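Local coordinates for macro domain-containing protein (PDB 7OMU) that joins a DarT-family domain and a macro domain in one chain, with adenosine-5-diphosphoribose bound in the macro-domain part, at residues I182-S188 and I205-P211; V59-I64 and M93-L97; I332-R337 and L371-L376. The protein carries 1 engineered substitution. All coordinates share one frame; numbering follows the deposited sequence.

Following the chain from the N terminus, contact 2 comes first: V59-I64 meets M93-L97 and closes a loop of 28 residues, setting the start of helix 62-70 against helix 92-99. Contact 1 follows, where I182-S188 pairs with I205-P211 over a short connection made mostly of helix 190-200. Both lie in the DarT-family part, their centres about 21 Å apart and their nearest atoms about 8 Å. Contact 3 closes last, bringing I332-R337 onto L371-L376 after 33 residues and joining two helices of the macro domain; its centre is about 40 Å from that of contact 1. The three loops run in series, so none nests in or crosses another.

Contact 1. Residues I182-S188 and I205-P211; sequences ISAIYVS and IPVIPDP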
ATOM      1  N   ILE A 182       4.320  10.727 -22.685  1.00 93.23           N
ATOM      2  CA  ILE A 182       3.569  10.902 -21.403  1.00 91.37           C
ATOM      3  C   ILE A 182       2.055  10.793 -21.660  1.00 91.77           C
ATOM      4  O   ILE A 182       1.521  11.613 -22.444  1.00 92.58           O
ATOM      5  CB  ILE A 182       3.952  12.227 -20.717  1.00 90.84           C
ATOM      6  CG1 ILE A 182       5.434  12.247 -20.341  1.00 91.15           C
ATOM      7  CG2 ILE A 182       3.068  12.494 -19.508  1.00 90.41           C
ATOM      8  CD1 ILE A 182       5.891  13.544 -19.699  1.00 93.22           C
ATOM      9  N   SER A 183       1.400   9.827 -20.996  1.00 89.87           N
ATOM     10  CA  SER A 183      -0.053   9.519 -21.084  1.00 91.00           C
ATOM     11  C   SER A 183      -0.847  10.514 -20.245  1.00 88.59           C
ATOM     12  O   SER A 183      -1.824  11.082 -20.754  1.00 93.44           O
ATOM     13  CB  SER A 183      -0.364   8.129 -20.591  1.00 94.17           C
ATOM     14  OG  SER A 183       0.353   7.139 -21.307  1.00102.26           O
ATOM     15  N   ALA A 184      -0.465  10.649 -18.979  1.00 84.80           N
ATOM     16  CA  ALA A 184      -1.235  11.358 -17.938  1.00 83.86           C
ATOM     17  C   ALA A 184      -0.346  11.582 -16.719  1.00 81.96           C
ATOM     18  O   ALA A 184       0.788  11.077 -16.706  1.00 81.70           O
ATOM     19  CB  ALA A 184      -2.455  10.552 -17.579  1.00 84.19           C
ATOM     20  N   ILE A 185      -0.853  12.320 -15.736  1.00 83.01           N
ATOM     21  CA  ILE A 185      -0.180  12.524 -14.422  1.00 82.56           C
ATOM     22  C   ILE A 185      -1.181  12.153 -13.329  1.00 80.32           C
ATOM     23  O   ILE A 185      -2.288  12.731 -13.320  1.00 77.31           O
ATOM     24  CB  ILE A 185       0.348  13.966 -14.296  1.00 82.94           C
ATOM     25  CG1 ILE A 185       1.419  14.262 -15.347  1.00 82.85           C
ATOM     26  CG2 ILE A 185       0.855  14.238 -12.888  1.00 82.67           C
ATOM     27  CD1 ILE A 185       1.178  15.545 -16.086  1.00 85.87           C
ATOM     28  N   TYR A 186      -0.809  11.191 -12.484  1.00 80.08           N
ATOM     29  CA  TYR A 186      -1.622  10.712 -11.342  1.00 81.12           C
ATOM     30  C   TYR A 186      -1.252  11.545 -10.116  1.00 81.72           C
ATOM     31  O   TYR A 186      -0.079  11.929  -9.964  1.00 79.72           O
ATOM     32  CB  TYR A 186      -1.439   9.205 -11.147  1.00 81.58           C
ATOM     33  CG  TYR A 186      -2.033   8.376 -12.255  1.00 83.54           C
ATOM     34  CD1 TYR A 186      -3.391   8.099 -12.296  1.00 84.41           C
ATOM     35  CD2 TYR A 186      -1.243   7.892 -13.284  1.00 85.93           C
ATOM     36  CE1 TYR A 186      -3.946   7.351 -13.323  1.00 85.21           C
ATOM     37  CE2 TYR A 186      -1.785   7.142 -14.316  1.00 87.23           C
ATOM     38  CZ  TYR A 186      -3.139   6.866 -14.332  1.00 85.44           C
ATOM     39  OH  TYR A 186      -3.669   6.130 -15.345  1.00 86.10           O
ATOM     40  N   VAL A 187      -2.254  11.813  -9.279  1.00 85.52           N
ATOM     41  CA  VAL A 187      -2.223  12.850  -8.212  1.00 87.63           C
ATOM     42  C   VAL A 187      -3.139  12.391  -7.074  1.00 86.89           C
ATOM     43  O   VAL A 187      -4.094  11.658  -7.356  1.00 85.12           O
ATOM     44  CB  VAL A 187      -2.647  14.203  -8.812  1.00 90.78           C
ATOM     45  CG1 VAL A 187      -3.042  15.204  -7.747  1.00 94.70           C
ATOM     46  CG2 VAL A 187      -1.556  14.788  -9.693  1.00 92.71           C
ATOM     47  N   SER A 188      -2.849  12.802  -5.837  1.00 90.15           N
ATOM     48  CA  SER A 188      -3.447  12.252  -4.592  1.00 93.56           C
ATOM     49  C   SER A 188      -4.924  12.637  -4.425  1.00 94.32           C
ATOM     50  O   SER A 188      -5.679  11.770  -3.932  1.00 95.28           O
ATOM     51  CB  SER A 188      -2.641  12.662  -3.392  1.00 97.76           C
ATOM     52  OG  SER A 188      -2.481  14.074  -3.341  1.00103.98           O
ATOM     53  N   ILE A 205      -3.241  16.535 -21.921  1.00120.94           N
ATOM     54  CA  ILE A 205      -2.581  15.607 -20.951  1.00113.16           C
ATOM     55  C   ILE A 205      -3.443  15.511 -19.692  1.00107.40           C
ATOM     56  O   ILE A 205      -3.444  16.429 -18.874  1.00108.84           O
ATOM     57  CB  ILE A 205      -1.136  16.060 -20.655  1.00113.30           C
ATOM     58  CG1 ILE A 205      -0.257  15.841 -21.891  1.00116.58           C
ATOM     59  CG2 ILE A 205      -0.569  15.364 -19.422  1.00109.57           C
ATOM     60  CD1 ILE A 205       1.233  15.905 -21.643  1.00117.69           C
ATOM     61  N   PRO A 206      -4.184  14.393 -19.500  1.00 99.15           N
ATOM     62  CA  PRO A 206      -5.082  14.237 -18.359  1.00 95.12           C
ATOM     63  C   PRO A 206      -4.352  14.289 -17.011  1.00 91.66           C
ATOM     64  O   PRO A 206      -3.302  13.684 -16.883  1.00 88.22           O
ATOM     65  CB  PRO A 206      -5.690  12.835 -18.519  1.00 95.31           C
ATOM     66  CG  PRO A 206      -5.431  12.451 -19.957  1.00 96.68           C
ATOM     67  CD  PRO A 206      -4.186  13.207 -20.365  1.00 98.22           C
ATOM     68  N   VAL A 207      -4.926  15.014 -16.048  1.00 91.31           N
ATOM     69  CA  VAL A 207      -4.539  14.938 -14.609  1.00 92.00           C
ATOM     70  C   VAL A 207      -5.624  14.143 -13.877  1.00 92.13           C
ATOM     71  O   VAL A 207      -6.750  14.653 -13.739  1.00 94.80           O
ATOM     72  CB  VAL A 207      -4.332  16.332 -13.991  1.00 92.93           C
ATOM     73  CG1 VAL A 207      -3.917  16.237 -12.531  1.00 92.24           C
ATOM     74  CG2 VAL A 207      -3.319  17.147 -14.780  1.00 93.27           C
ATOM     75  N   ILE A 208      -5.283  12.930 -13.449  1.00 91.99           N
ATOM     76  CA  ILE A 208      -6.211  11.950 -12.815  1.00 91.39           C
ATOM     77  C   ILE A 208      -5.931  11.921 -11.318  1.00 87.83           C
ATOM     78  O   ILE A 208      -4.807  11.658 -10.899  1.00 87.14           O
ATOM     79  CB  ILE A 208      -6.028  10.558 -13.449  1.00 93.34           C
ATOM     80  CG1 ILE A 208      -6.218  10.608 -14.968  1.00 95.96           C
ATOM     81  CG2 ILE A 208      -6.948   9.542 -12.788  1.00 91.56           C
ATOM     82  CD1 ILE A 208      -5.589   9.449 -15.701  1.00 97.39           C
ATOM     83  N   PRO A 209      -6.939  12.206 -10.469  1.00 86.51           N
ATOM     84  CA  PRO A 209      -6.802  12.019  -9.029  1.00 87.00           C
ATOM     85  C   PRO A 209      -7.093  10.550  -8.692  1.00 86.23           C
ATOM     86  O   PRO A 209      -8.117  10.058  -9.114  1.00 86.00           O
ATOM     87  CB  PRO A 209      -7.849  12.984  -8.461  1.00 85.48           C
ATOM     88  CG  PRO A 209      -8.945  12.986  -9.508  1.00 87.53           C
ATOM     89  CD  PRO A 209      -8.263  12.721 -10.838  1.00 87.70           C
ATOM     90  N   ASP A 210      -6.181   9.884  -7.981  1.00 85.10           N
ATOM     91  CA  ASP A 210      -6.342   8.470  -7.560  1.00 84.86           C
ATOM     92  C   ASP A 210      -5.556   8.224  -6.275  1.00 84.19           C
ATOM     93  O   ASP A 210      -4.369   7.910  -6.308  1.00 82.67           O
ATOM     94  CB  ASP A 210      -5.926   7.518  -8.680  1.00 85.22           C
ATOM     95  CG  ASP A 210      -6.310   6.078  -8.406  1.00 83.44           C
ATOM     96  OD1 ASP A 210      -6.483   5.727  -7.214  1.00 80.82           O
ATOM     97  OD2 ASP A 210      -6.438   5.327  -9.390  1.00 82.73           O
ATOM     98  N   PRO A 211      -6.211   8.330  -5.101  1.00 84.99           N
ATOM     99  CA  PRO A 211      -5.536   8.156  -3.815  1.00 86.27           C
ATOM    100  C   PRO A 211      -4.809   6.809  -3.651  1.00 85.15           C
ATOM    101  O   PRO A 211      -3.855   6.748  -2.880  1.00 82.96           O
ATOM    102  CB  PRO A 211      -6.687   8.265  -2.793  1.00 88.21           C
ATOM    103  CG  PRO A 211      -7.770   9.042  -3.499  1.00 88.03           C
ATOM    104  CD  PRO A 211      -7.641   8.639  -4.950  1.00 87.86           C
TER
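I185 and I208 are linked through the backbone where the two strands run parallel, their axes 27° apart. The first bond of the ladder goes from the amide of I185 to P206 O at 3.0 Å, the donor lying nearly in line with that carbonyl; I185 O then takes the amide of I208, also at 3.0 Å. One step on, V187 N makes a weak bond to I208 O, bent to 126° at the hydrogen, while D210 N closes the ladder on V187 O at 2.8 Å. Two prolines fit into it without loss: P206, which has no N-H, sets CD against S183 O, and P209 sits where the backbone nitrogen faces away from I182-S188.

On one face of the sheet, I208 lies alongside Y186, both side chains heading the same way. Its CD1 comes within 3.6 Å of Y186 CE1 and also meets A184 CB at 3.8 Å. On the other face, V187 CG2 touches V207 CG1 at 4.0 Å. I185 keeps CG1 anti to the carbonyl carbon (chi1 -63°), and CD1 at the end of that branch meets I205 CG2 at 3.8 Å.

Further out, Y186 is held by its hydroxyl, bonded to E25 OE1, and by F213, which stacks on its ring. The branched side chains of I185, V187 and V207 pack against helix 190-200, with helix 35-41 covering I182, I185 and I205. Strand 107-113 pairs with the other side of strand 182-187 and runs antiparallel to it, which makes 207-209 an outermost strand of this mixed sheet within the chain. Strand 182-187, helix 190-200 and strand 207-209 together form a beta-alpha-beta unit of the DarT-family domain.

Contact 2. Residues V59-I64 and M93-L97; sequences VYDNSI and MLYRL
M93 brings its sulfur to the rim of the Y60 ring: SD lies 3.6 Å from Y60 CE1, close to the ring plane, and the two side chains cross at about a right angle. This is a Met-aromatic contact of the edge type, with SD 77° off the ring normal. Bends at chi2 and chi3 (53° and 94°) carry the end of M93 round, so that CE also meets I64 CG2 at 3.8 Å. Beside it L97 puts CD2 against V59 O at 3.4 Å and near Y60 CD1. I64 packs as closely on R96, its CD1 covering one face of the guanidinium at 3.5 Å from R96 NH1. These are the close-fitting parts, wedged where the loop before helix 62-70 and that helix's first turn lean on helix 92-99 of the DarT-family domain; strand 25-31 backs L97. Only the far end of the arginine is looser and more exposed. There D61 OD2 stands 4.1 Å from R96 NH2, well out of the guanidinium plane, so any attraction is probably between the charges alone, with no N-H aimed at the oxygen. S63 OG is similarly distant, and no hydrogen bond spans the two segments.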
ATOM      1  N   VAL A  59      13.101  15.174  -3.964  1.00153.13           N
ATOM      2  CA  VAL A  59      13.400  14.553  -2.634  1.00153.24           C
ATOM      3  C   VAL A  59      13.673  13.058  -2.842  1.00146.05           C
ATOM      4  O   VAL A  59      12.709  12.284  -2.931  1.00139.17           O
ATOM      5  CB  VAL A  59      12.267  14.792  -1.610  1.00156.51           C
ATOM      6  CG1 VAL A  59      12.495  14.041  -0.300  1.00155.70           C
ATOM      7  CG2 VAL A  59      12.055  16.277  -1.334  1.00156.20           C
ATOM      8  N   TYR A  60      14.955  12.699  -2.954  1.00145.68           N
ATOM      9  CA  TYR A  60      15.509  11.326  -2.812  1.00145.28           C
ATOM     10  C   TYR A  60      16.681  11.400  -1.826  1.00146.06           C
ATOM     11  O   TYR A  60      17.632  12.148  -2.118  1.00148.72           O
ATOM     12  CB  TYR A  60      16.005  10.776  -4.155  1.00143.96           C
ATOM     13  CG  TYR A  60      14.956  10.151  -5.041  1.00143.16           C
ATOM     14  CD1 TYR A  60      14.164   9.107  -4.589  1.00141.35           C
ATOM     15  CD2 TYR A  60      14.781  10.576  -6.349  1.00144.90           C
ATOM     16  CE1 TYR A  60      13.198   8.528  -5.399  1.00141.11           C
ATOM     17  CE2 TYR A  60      13.827  10.002  -7.176  1.00143.19           C
ATOM     18  CZ  TYR A  60      13.029   8.975  -6.699  1.00142.26           C
ATOM     19  OH  TYR A  60      12.084   8.412  -7.510  1.00138.89           O
ATOM     20  N   ASP A  61      16.626  10.666  -0.710  1.00144.22           N
ATOM     21  CA  ASP A  61      17.691  10.673   0.332  1.00143.78           C
ATOM     22  C   ASP A  61      19.042  10.379  -0.333  1.00138.56           C
ATOM     23  O   ASP A  61      19.084   9.494  -1.210  1.00132.31           O
ATOM     24  CB  ASP A  61      17.392   9.685   1.463  1.00148.07           C
ATOM     25  CG  ASP A  61      17.947  10.110   2.816  1.00155.35           C
ATOM     26  OD1 ASP A  61      19.087  10.619   2.858  1.00160.43           O
ATOM     27  OD2 ASP A  61      17.224   9.946   3.820  1.00157.91           O
ATOM     28  N   ASN A  62      20.094  11.108   0.069  1.00136.89           N
ATOM     29  CA  ASN A  62      21.472  11.021  -0.492  1.00134.09           C
ATOM     30  C   ASN A  62      21.951   9.568  -0.481  1.00131.45           C
ATOM     31  O   ASN A  62      22.652   9.180  -1.435  1.00133.17           O
ATOM     32  CB  ASN A  62      22.463  11.904   0.272  1.00136.11           C
ATOM     33  CG  ASN A  62      22.605  13.282  -0.334  1.00137.08           C
ATOM     34  OD1 ASN A  62      22.242  14.277   0.288  1.00137.56           O
ATOM     35  ND2 ASN A  62      23.125  13.343  -1.550  1.00136.80           N
ATOM     36  N   SER A  63      21.604   8.816   0.570  1.00128.04           N
ATOM     37  CA  SER A  63      21.888   7.366   0.725  1.00125.78           C
ATOM     38  C   SER A  63      21.467   6.611  -0.545  1.00127.19           C
ATOM     39  O   SER A  63      22.263   5.768  -1.011  1.00130.79           O
ATOM     40  CB  SER A  63      21.219   6.811   1.956  1.00123.49           C
ATOM     41  OG  SER A  63      19.845   7.167   2.000  1.00121.15           O
ATOM     42  N   ILE A  64      20.282   6.921  -1.091  1.00127.43           N
ATOM     43  CA  ILE A  64      19.727   6.302  -2.338  1.00124.26           C
ATOM     44  C   ILE A  64      20.491   6.836  -3.558  1.00125.59           C
ATOM     45  O   ILE A  64      20.859   6.009  -4.417  1.00129.05           O
ATOM     46  CB  ILE A  64      18.209   6.552  -2.463  1.00122.35           C
ATOM     47  CG1 ILE A  64      17.428   5.861  -1.344  1.00120.90           C
ATOM     48  CG2 ILE A  64      17.693   6.138  -3.834  1.00121.48           C
ATOM     49  CD1 ILE A  64      16.354   6.728  -0.749  1.00123.22           C
ATOM     50  N   MET A  93       9.646   2.506  -2.577  1.00 80.58           N
ATOM     51  CA  MET A  93      10.261   3.833  -2.839  1.00 86.43           C
ATOM     52  C   MET A  93       9.224   4.913  -2.527  1.00 85.38           C
ATOM     53  O   MET A  93       9.527   5.806  -1.706  1.00 85.06           O
ATOM     54  CB  MET A  93      10.728   3.980  -4.290  1.00 96.90           C
ATOM     55  CG  MET A  93      11.442   5.298  -4.560  1.00105.89           C
ATOM     56  SD  MET A  93      12.807   5.568  -3.396  1.00123.36           S
ATOM     57  CE  MET A  93      14.171   4.887  -4.342  1.00122.34           C
ATOM     58  N   LEU A  94       8.044   4.826  -3.144  1.00 84.13           N
ATOM     59  CA  LEU A  94       6.928   5.780  -2.910  1.00 83.31           C
ATOM     60  C   LEU A  94       6.586   5.799  -1.416  1.00 81.54           C
ATOM     61  O   LEU A  94       6.399   6.899  -0.861  1.00 79.92           O
ATOM     62  CB  LEU A  94       5.711   5.378  -3.746  1.00 81.59           C
ATOM     63  CG  LEU A  94       4.532   6.345  -3.679  1.00 83.15           C
ATOM     64  CD1 LEU A  94       4.959   7.775  -3.981  1.00 85.92           C
ATOM     65  CD2 LEU A  94       3.446   5.922  -4.642  1.00 83.22           C
ATOM     66  N   TYR A  95       6.540   4.625  -0.785  1.00 80.69           N
ATOM     67  CA  TYR A  95       6.273   4.476   0.665  1.00 82.67           C
ATOM     68  C   TYR A  95       7.375   5.171   1.469  1.00 85.48           C
ATOM     69  O   TYR A  95       7.040   5.840   2.461  1.00 86.07           O
ATOM     70  CB  TYR A  95       6.173   3.007   1.073  1.00 82.69           C
ATOM     71  CG  TYR A  95       5.501   2.826   2.406  1.00 85.05           C
ATOM     72  CD1 TYR A  95       4.121   2.786   2.499  1.00 87.68           C
ATOM     73  CD2 TYR A  95       6.236   2.750   3.579  1.00 85.80           C
ATOM     74  CE1 TYR A  95       3.488   2.633   3.721  1.00 91.27           C
ATOM     75  CE2 TYR A  95       5.619   2.603   4.809  1.00 87.29           C
ATOM     76  CZ  TYR A  95       4.239   2.542   4.879  1.00 90.98           C
ATOM     77  OH  TYR A  95       3.615   2.400   6.083  1.00 96.41           O
ATOM     78  N   ARG A  96       8.639   4.998   1.066  1.00 88.45           N
ATOM     79  CA  ARG A  96       9.813   5.614   1.740  1.00 92.22           C
ATOM     80  C   ARG A  96       9.661   7.136   1.715  1.00 90.83           C
ATOM     81  O   ARG A  96       9.930   7.763   2.754  1.00 90.58           O
ATOM     82  CB  ARG A  96      11.135   5.202   1.084  1.00 98.36           C
ATOM     83  CG  ARG A  96      12.309   6.117   1.420  1.00103.95           C
ATOM     84  CD  ARG A  96      13.657   5.452   1.322  1.00109.46           C
ATOM     85  NE  ARG A  96      14.534   5.934   2.381  1.00116.64           N
ATOM     86  CZ  ARG A  96      15.741   5.454   2.661  1.00127.68           C
ATOM     87  NH1 ARG A  96      16.254   4.463   1.950  1.00132.25           N
ATOM     88  NH2 ARG A  96      16.443   5.974   3.655  1.00132.83           N
ATOM     89  N   LEU A  97       9.265   7.700   0.570  1.00 88.44           N
ATOM     90  CA  LEU A  97       9.128   9.168   0.393  1.00 90.45           C
ATOM     91  C   LEU A  97       8.048   9.699   1.338  1.00 91.25           C
ATOM     92  O   LEU A  97       8.252  10.786   1.907  1.00 97.58           O
ATOM     93  CB  LEU A  97       8.789   9.493  -1.066  1.00 89.74           C
ATOM     94  CG  LEU A  97       9.854   9.158  -2.108  1.00 89.58           C
ATOM     95  CD1 LEU A  97       9.533   9.846  -3.420  1.00 88.78           C
ATOM     96  CD2 LEU A  97      11.255   9.541  -1.646  1.00 93.80           C
TER

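Contact 3. Residues I332-R337 and L371-L376; sequences IESGLR and LMCRYL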
ATOM      1  N   ILE A 332     -18.604 -12.672  18.287  1.00 96.64           N
ATOM      2  CA  ILE A 332     -18.283 -11.306  17.782  1.00 93.14           C
ATOM      3  C   ILE A 332     -18.734 -10.280  18.828  1.00 94.79           C
ATOM      4  O   ILE A 332     -17.894  -9.468  19.257  1.00 94.80           O
ATOM      5  CB  ILE A 332     -18.938 -11.081  16.406  1.00 90.02           C
ATOM      6  CG1 ILE A 332     -18.295 -11.976  15.345  1.00 90.00           C
ATOM      7  CG2 ILE A 332     -18.902  -9.611  16.019  1.00 90.09           C
ATOM      8  CD1 ILE A 332     -19.017 -11.983  14.014  1.00 90.96           C
ATOM      9  N   GLU A 333     -20.012 -10.321  19.223  1.00 95.77           N
ATOM     10  CA  GLU A 333     -20.603  -9.422  20.250  1.00 96.12           C
ATOM     11  C   GLU A 333     -19.672  -9.397  21.468  1.00 93.96           C
ATOM     12  O   GLU A 333     -19.335  -8.294  21.933  1.00 92.08           O
ATOM     13  CB  GLU A 333     -22.017  -9.879  20.617  1.00 99.04           C
ATOM     14  CG  GLU A 333     -22.790  -8.867  21.453  1.00101.37           C
ATOM     15  CD  GLU A 333     -24.243  -8.676  21.050  1.00103.19           C
ATOM     16  OE1 GLU A 333     -24.785  -9.552  20.338  1.00102.72           O
ATOM     17  OE2 GLU A 333     -24.827  -7.641  21.440  1.00105.47           O
ATOM     18  N   SER A 334     -19.252 -10.576  21.930  1.00 93.20           N
ATOM     19  CA  SER A 334     -18.292 -10.771  23.048  1.00 93.89           C
ATOM     20  C   SER A 334     -17.008  -9.974  22.792  1.00 90.23           C
ATOM     21  O   SER A 334     -16.656  -9.134  23.633  1.00 88.50           O
ATOM     22  CB  SER A 334     -17.985 -12.229  23.241  1.00 95.90           C
ATOM     23  OG  SER A 334     -17.000 -12.392  24.251  1.00100.16           O
ATOM     24  N   GLY A 335     -16.337 -10.247  21.671  1.00 88.17           N
ATOM     25  CA  GLY A 335     -15.068  -9.605  21.281  1.00 87.62           C
ATOM     26  C   GLY A 335     -15.195  -8.093  21.205  1.00 87.19           C
ATOM     27  O   GLY A 335     -14.258  -7.402  21.643  1.00 88.87           O
ATOM     28  N   LEU A 336     -16.309  -7.590  20.666  1.00 86.67           N
ATOM     29  CA  LEU A 336     -16.563  -6.131  20.515  1.00 88.01           C
ATOM     30  C   LEU A 336     -16.694  -5.498  21.904  1.00 89.72           C
ATOM     31  O   LEU A 336     -16.082  -4.441  22.124  1.00 91.80           O
ATOM     32  CB  LEU A 336     -17.819  -5.914  19.667  1.00 88.74           C
ATOM     33  CG  LEU A 336     -17.672  -6.266  18.187  1.00 87.45           C
ATOM     34  CD1 LEU A 336     -19.029  -6.368  17.507  1.00 87.51           C
ATOM     35  CD2 LEU A 336     -16.795  -5.246  17.478  1.00 86.97           C
ATOM     36  N   ARG A 337     -17.445  -6.136  22.804  1.00 91.43           N
ATOM     37  CA  ARG A 337     -17.570  -5.722  24.227  1.00 92.20           C
ATOM     38  C   ARG A 337     -16.170  -5.659  24.838  1.00 91.33           C
ATOM     39  O   ARG A 337     -15.854  -4.641  25.482  1.00 91.26           O
ATOM     40  CB  ARG A 337     -18.459  -6.697  25.005  1.00 95.11           C
ATOM     41  CG  ARG A 337     -18.550  -6.410  26.498  1.00 98.83           C
ATOM     42  CD  ARG A 337     -19.707  -7.124  27.178  1.00100.84           C
ATOM     43  NE  ARG A 337     -21.001  -6.781  26.593  1.00100.27           N
ATOM     44  CZ  ARG A 337     -21.701  -5.676  26.854  1.00100.78           C
ATOM     45  NH1 ARG A 337     -21.240  -4.762  27.693  1.00101.36           N
ATOM     46  NH2 ARG A 337     -22.862  -5.487  26.252  1.00102.03           N
ATOM     47  N   LEU A 371     -23.996  -4.288  14.281  1.00 86.82           N
ATOM     48  CA  LEU A 371     -23.414  -4.862  15.526  1.00 87.85           C
ATOM     49  C   LEU A 371     -22.061  -4.199  15.819  1.00 87.82           C
ATOM     50  O   LEU A 371     -21.883  -3.701  16.940  1.00 92.85           O
ATOM     51  CB  LEU A 371     -23.269  -6.379  15.365  1.00 86.54           C
ATOM     52  CG  LEU A 371     -22.640  -7.113  16.548  1.00 86.78           C
ATOM     53  CD1 LEU A 371     -23.359  -6.783  17.852  1.00 87.95           C
ATOM     54  CD2 LEU A 371     -22.625  -8.613  16.298  1.00 86.80           C
ATOM     55  N   MET A 372     -21.154  -4.186  14.840  1.00 86.01           N
ATOM     56  CA  MET A 372     -19.787  -3.617  14.973  1.00 85.72           C
ATOM     57  C   MET A 372     -19.890  -2.123  15.301  1.00 86.11           C
ATOM     58  O   MET A 372     -19.178  -1.674  16.214  1.00 87.42           O
ATOM     59  CB  MET A 372     -18.985  -3.778  13.679  1.00 85.96           C
ATOM     60  CG  MET A 372     -18.530  -5.190  13.402  1.00 84.79           C
ATOM     61  SD  MET A 372     -17.626  -5.280  11.833  1.00 83.71           S
ATOM     62  CE  MET A 372     -16.041  -4.624  12.342  1.00 80.77           C
ATOM     63  N   CYS A 373     -20.724  -1.385  14.569  1.00 85.96           N
ATOM     64  CA  CYS A 373     -20.891   0.086  14.723  1.00 87.97           C
ATOM     65  C   CYS A 373     -21.439   0.387  16.121  1.00 88.57           C
ATOM     66  O   CYS A 373     -20.832   1.220  16.819  1.00 88.34           O
ATOM     67  CB  CYS A 373     -21.800   0.664  13.643  1.00 88.76           C
ATOM     68  SG  CYS A 373     -21.017   0.714  12.010  1.00 89.36           S
ATOM     69  N   ARG A 374     -22.524  -0.292  16.509  1.00 89.51           N
ATOM     70  CA  ARG A 374     -23.167  -0.200  17.848  1.00 91.60           C
ATOM     71  C   ARG A 374     -22.094  -0.099  18.934  1.00 90.79           C
ATOM     72  O   ARG A 374     -22.229   0.771  19.801  1.00 93.23           O
ATOM     73  CB  ARG A 374     -24.030  -1.432  18.137  1.00 95.69           C
ATOM     74  CG  ARG A 374     -25.452  -1.365  17.600  1.00101.53           C
ATOM     75  CD  ARG A 374     -26.221  -2.625  17.964  1.00105.87           C
ATOM     76  NE  ARG A 374     -26.073  -2.948  19.386  1.00109.14           N
ATOM     77  CZ  ARG A 374     -26.034  -4.178  19.909  1.00110.23           C
ATOM     78  NH1 ARG A 374     -26.137  -5.256  19.144  1.00110.15           N
ATOM     79  NH2 ARG A 374     -25.878  -4.330  21.213  1.00110.96           N
ATOM     80  N   TYR A 375     -21.079  -0.966  18.886  1.00 88.26           N
ATOM     81  CA  TYR A 375     -20.048  -1.107  19.944  1.00 89.78           C
ATOM     82  C   TYR A 375     -18.902  -0.119  19.711  1.00 90.40           C
ATOM     83  O   TYR A 375     -18.513   0.578  20.667  1.00 93.36           O
ATOM     84  CB  TYR A 375     -19.554  -2.553  20.016  1.00 90.40           C
ATOM     85  CG  TYR A 375     -20.462  -3.459  20.806  1.00 93.05           C
ATOM     86  CD1 TYR A 375     -20.361  -3.547  22.188  1.00 94.61           C
ATOM     87  CD2 TYR A 375     -21.441  -4.209  20.179  1.00 93.43           C
ATOM     88  CE1 TYR A 375     -21.200  -4.367  22.925  1.00 95.01           C
ATOM     89  CE2 TYR A 375     -22.293  -5.029  20.901  1.00 96.01           C
ATOM     90  CZ  TYR A 375     -22.173  -5.110  22.279  1.00 95.70           C
ATOM     91  OH  TYR A 375     -23.006  -5.929  22.984  1.00 95.92           O
ATOM     92  N   LEU A 376     -18.371  -0.064  18.489  1.00 89.85           N
ATOM     93  CA  LEU A 376     -17.117   0.670  18.179  1.00 89.92           C
ATOM     94  C   LEU A 376     -17.374   2.180  18.111  1.00 92.48           C
ATOM     95  O   LEU A 376     -16.387   2.940  18.125  1.00 96.80           O
ATOM     96  CB  LEU A 376     -16.541   0.143  16.863  1.00 87.66           C
ATOM     97  CG  LEU A 376     -16.040  -1.296  16.906  1.00 87.59           C
ATOM     98  CD1 LEU A 376     -15.706  -1.792  15.511  1.00 86.34           C
ATOM     99  CD2 LEU A 376     -14.831  -1.420  17.817  1.00 87.93           C
TER
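L336 is the knob of this interface: its side chain drops into a hollow walled by L371, M372, Y375 and L376 on the neighbouring helix. The two methyls share the work. CD1 reaches L371 CG at 3.8 Å and the backbone of M372, while CD2 turns to L376, whose CG is 4.1 Å away. Lower on the same side chain, CB presses on the root of the tyrosine, 3.8 Å from Y375 CG. With CG anti to the carbonyl carbon (chi1 -70°), L336 points its fork between those walls. One turn earlier I332 adds a smaller bump, CG2 meeting L371 CD2 at 3.9 Å. The helices run nearly parallel, their axes 20° apart and 9.6 Å at closest approach.

Beside the leucine, Y375 fills the groove. Its ring reaches across to the other helix, passing L336 and ending between E333 and R337. The R337 guanidinium stands almost perpendicular to the ring, with Y375 CE1 over one of its faces, and Y375 CE2 lies over one face of the R374 guanidinium. Behind the knob, M372 and L376 rest on strands 351-354 and 383-386, so helix 365-376 packs on the central sheet with helix 329-346 beside it, in keeping with the layered alpha/beta build of macro domains.

At the far end of the ring the polar groups converge on two oxygens. Y375 OH donates to the anti lone pair of E333 OE2 at 2.9 Å, and R374 NH2 adds a weak salt-bridge bond to that same OE2 at 3.5 Å. R337 NH2 in turn gives a weak bond to Y375 OH. With an arginine and a hydroxyl both directed at its carboxylate, E333 probably stays ionised; the phenol is held by two residues of the opposite helix, while E333 OE2 gathers Y375 and R374 from the other.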